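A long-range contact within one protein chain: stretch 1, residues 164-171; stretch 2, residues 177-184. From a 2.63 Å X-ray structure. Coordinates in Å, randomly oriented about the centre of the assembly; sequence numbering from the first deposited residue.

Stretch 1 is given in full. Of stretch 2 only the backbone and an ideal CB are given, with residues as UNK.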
# COMPACT_ATOMS: atom_id res chain seq x y z
N ASP A 164 0.86 -26.29 -7.48
CA ASP A 164 1.69 -26.33 -6.27
C ASP A 164 1.30 -25.32 -5.20
O ASP A 164 1.10 -24.14 -5.49
CB ASP A 164 3.16 -26.13 -6.64
CG ASP A 164 4.08 -26.19 -5.44
OD1 ASP A 164 3.83 -27.00 -4.52
OD2 ASP A 164 5.06 -25.43 -5.40
N LEU A 165 1.19 -25.80 -3.96
CA LEU A 165 0.83 -24.96 -2.82
C LEU A 165 2.01 -24.68 -1.89
O LEU A 165 1.89 -23.93 -0.92
CB LEU A 165 -0.29 -25.63 -2.02
CG LEU A 165 -1.64 -25.66 -2.73
CD1 LEU A 165 -2.57 -26.66 -2.05
CD2 LEU A 165 -2.25 -24.27 -2.74
N GLY A 166 3.16 -25.28 -2.19
CA GLY A 166 4.31 -25.14 -1.31
C GLY A 166 4.07 -25.89 -0.01
O GLY A 166 3.18 -26.74 0.07
N TRP A 167 4.85 -25.58 1.02
CA TRP A 167 4.75 -26.25 2.32
C TRP A 167 3.66 -25.65 3.19
O TRP A 167 3.35 -24.47 3.08
CB TRP A 167 6.07 -26.18 3.07
CG TRP A 167 7.20 -26.93 2.42
CD1 TRP A 167 8.07 -26.45 1.48
CD2 TRP A 167 7.57 -28.29 2.65
NE1 TRP A 167 8.96 -27.43 1.12
CE2 TRP A 167 8.68 -28.57 1.83
CE3 TRP A 167 7.08 -29.30 3.48
CZ2 TRP A 167 9.30 -29.82 1.81
CZ3 TRP A 167 7.70 -30.54 3.46
CH2 TRP A 167 8.80 -30.78 2.63
N PHE A 168 3.07 -26.48 4.04
CA PHE A 168 2.06 -26.03 4.99
C PHE A 168 1.84 -27.09 6.06
O PHE A 168 1.99 -28.28 5.80
CB PHE A 168 0.75 -25.76 4.26
CG PHE A 168 0.17 -26.99 3.62
CD1 PHE A 168 0.66 -27.46 2.42
CD2 PHE A 168 -0.87 -27.67 4.24
CE1 PHE A 168 0.12 -28.60 1.84
CE2 PHE A 168 -1.41 -28.81 3.66
CZ PHE A 168 -0.91 -29.27 2.47
N ALA A 169 1.48 -26.66 7.27
CA ALA A 169 1.22 -27.60 8.36
C ALA A 169 -0.26 -27.95 8.40
O ALA A 169 -1.06 -27.37 7.66
CB ALA A 169 1.69 -27.02 9.68
N LYS A 170 -0.63 -28.87 9.28
CA LYS A 170 -2.00 -29.37 9.37
C LYS A 170 -2.90 -28.46 10.19
O LYS A 170 -4.11 -28.41 9.99
CB LYS A 170 -2.01 -30.76 10.01
CG LYS A 170 -3.32 -31.51 9.85
CD LYS A 170 -3.21 -32.96 10.30
CE LYS A 170 -3.18 -33.12 11.82
NZ LYS A 170 -3.18 -34.57 12.22
N GLU A 171 -2.26 -27.76 11.11
CA GLU A 171 -2.93 -26.89 12.06
C GLU A 171 -3.61 -25.68 11.44
O GLU A 171 -4.80 -25.45 11.65
CB GLU A 171 -1.91 -26.45 13.08
CG GLU A 171 -2.43 -25.37 13.97
CD GLU A 171 -3.56 -25.86 14.95
OE1 GLU A 171 -3.91 -27.04 14.92
OE2 GLU A 171 -4.16 -25.11 15.79
N UNK A 177 -10.73 -28.46 6.33
CA UNK A 177 -11.29 -29.53 5.52
C UNK A 177 -10.25 -30.02 4.52
O UNK A 177 -10.15 -31.22 4.26
CB UNK A 177 -12.55 -29.06 4.80
N UNK A 178 -9.49 -29.09 3.96
CA UNK A 178 -8.48 -29.41 2.97
C UNK A 178 -7.23 -30.05 3.56
O UNK A 178 -6.79 -31.10 3.10
CB UNK A 178 -8.09 -28.14 2.21
N UNK A 179 -6.68 -29.42 4.60
CA UNK A 179 -5.41 -29.86 5.17
C UNK A 179 -5.52 -31.21 5.88
O UNK A 179 -4.59 -32.02 5.83
CB UNK A 179 -4.89 -28.81 6.15
N UNK A 180 -6.66 -31.46 6.51
CA UNK A 180 -6.91 -32.74 7.17
C UNK A 180 -6.85 -33.83 6.11
O UNK A 180 -6.21 -34.87 6.30
CB UNK A 180 -8.26 -32.75 7.89
N UNK A 181 -7.52 -33.57 4.99
CA UNK A 181 -7.55 -34.49 3.86
C UNK A 181 -6.17 -34.64 3.22
O UNK A 181 -5.81 -35.73 2.77
CB UNK A 181 -8.56 -34.01 2.82
N UNK A 182 -5.42 -33.56 3.18
CA UNK A 182 -4.11 -33.58 2.53
C UNK A 182 -3.15 -34.38 3.39
O UNK A 182 -2.36 -35.17 2.88
CB UNK A 182 -3.58 -32.16 2.30
N UNK A 183 -3.22 -34.15 4.70
CA UNK A 183 -2.33 -34.82 5.63
C UNK A 183 -2.67 -36.30 5.79
O UNK A 183 -1.83 -37.08 6.22
CB UNK A 183 -2.38 -34.12 6.99
N UNK A 184 -3.90 -36.67 5.45
CA UNK A 184 -4.32 -38.07 5.45
C UNK A 184 -3.70 -38.86 4.30
O UNK A 184 -3.74 -40.09 4.28
CB UNK A 184 -5.85 -38.16 5.37

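Positions 177 to 183 have helical backbone angles; the helix runs at 102° to the strand of stretch 1. Because a helix spreads its side chains round its axis, only some of its CA-to-CB bonds face stretch 1.

At 177 nothing of stretch 1 lies within 5.5 Å of the ideal CB, and stretch 1 sets no preference beyond tolerance of a helix. Thr177 makes no contact here.

Position 178 points its CA-to-CB bond sideways, and its ideal CB is also free of neighbours within 5.5 Å. The apolar side chains of Leu165 and Phe168 lie further off, so a long hydrophobic residue, Leu, Met or an aromatic, could reach them where a short one could not. Phe178 does so with chi1 in t: its CZ comes 3.5 Å from Leu165 CD1, and its CE2 lies 4.2 Å from Phe168 CZ.

Position 179 points toward stretch 1 in tight quarters. Its ideal CB is 3.9 Å from Lys170 O and 4.3 Å from Phe168 CE2, and its CA is 5.4 Å from the CA of Lys170. Small residues suit, Ala, Ser or Cys, and a hydroxyl could address the carbonyl. Ser179, chi1 p, places OG 3.3 Å from Lys170 O; that hydrogen bond is possible but not settled, since the same proton has another acceptor within reach.

Position 180 points away, with Lys170 CG 5.5 Å from the ideal CB; a polar or charged chain would do. Lys180 extends without close contact. At 181 the ideal CB again meets nothing within 5.5 Å, so stretch 1 does not discriminate among helix-compatible residues; Ala181 adds nothing to the contact.

Position 182 points toward the Phe168 ring, its ideal CB 3.9 Å from Phe168 CZ. A small apolar residue would fill the place. Ala182 packs its CB at the edge of that ring, 4.0 Å from Phe168 CZ.

Position 183 also points toward stretch 1, its ideal CB 3.6 Å from Lys170 CD. The aliphatic part of Lys170 and the ring of Phe168 offer an apolar surface, so a large flat or branched hydrophobic residue would fit. Phe183 has chi1 at -91°, between wells. Lys170 CB sits over one ring face, 3.5 Å from the Phe183 ring centroid and 12° off its normal, a CH-pi contact. The edge of Phe183 is turned toward the face of Phe168 in an offset edge-to-face pair, planes at 86° and ring centroids 5.8 Å apart.

At 184 the CA-to-CB bond points sideways and nothing of stretch 1 lies within 5.5 Å of the ideal CB, so many side chains would do, polar ones included. The end of Lys184 leads away.

Stretch 2 (177-184) TFSKAAFK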
# COMPACT_ATOMS: atom_id res chain seq x y z
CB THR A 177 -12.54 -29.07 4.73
OG1 THR A 177 -13.44 -28.35 5.59
CG2 THR A 177 -13.26 -30.28 4.15
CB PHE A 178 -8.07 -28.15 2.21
CG PHE A 178 -6.95 -28.38 1.25
CD1 PHE A 178 -7.22 -28.79 -0.05
CD2 PHE A 178 -5.63 -28.23 1.64
CE1 PHE A 178 -6.20 -29.01 -0.94
CE2 PHE A 178 -4.60 -28.46 0.75
CZ PHE A 178 -4.89 -28.85 -0.54
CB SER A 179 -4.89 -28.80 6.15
OG SER A 179 -5.82 -28.55 7.18
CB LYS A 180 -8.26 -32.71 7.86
CG LYS A 180 -8.24 -31.98 9.19
CD LYS A 180 -9.60 -31.98 9.86
CE LYS A 180 -9.54 -31.34 11.24
NZ LYS A 180 -10.87 -31.32 11.88
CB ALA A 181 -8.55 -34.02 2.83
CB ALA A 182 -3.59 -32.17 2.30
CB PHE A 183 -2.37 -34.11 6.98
CG PHE A 183 -1.34 -33.05 7.11
CD1 PHE A 183 -1.57 -31.76 6.67
CD2 PHE A 183 -0.11 -33.35 7.66
CE1 PHE A 183 -0.60 -30.79 6.78
CE2 PHE A 183 0.86 -32.39 7.78
CZ PHE A 183 0.62 -31.11 7.35
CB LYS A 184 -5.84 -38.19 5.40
CG LYS A 184 -6.53 -38.05 6.74
CD LYS A 184 -8.00 -37.71 6.58
CE LYS A 184 -8.82 -38.91 6.09
NZ LYS A 184 -9.02 -40.00 7.08
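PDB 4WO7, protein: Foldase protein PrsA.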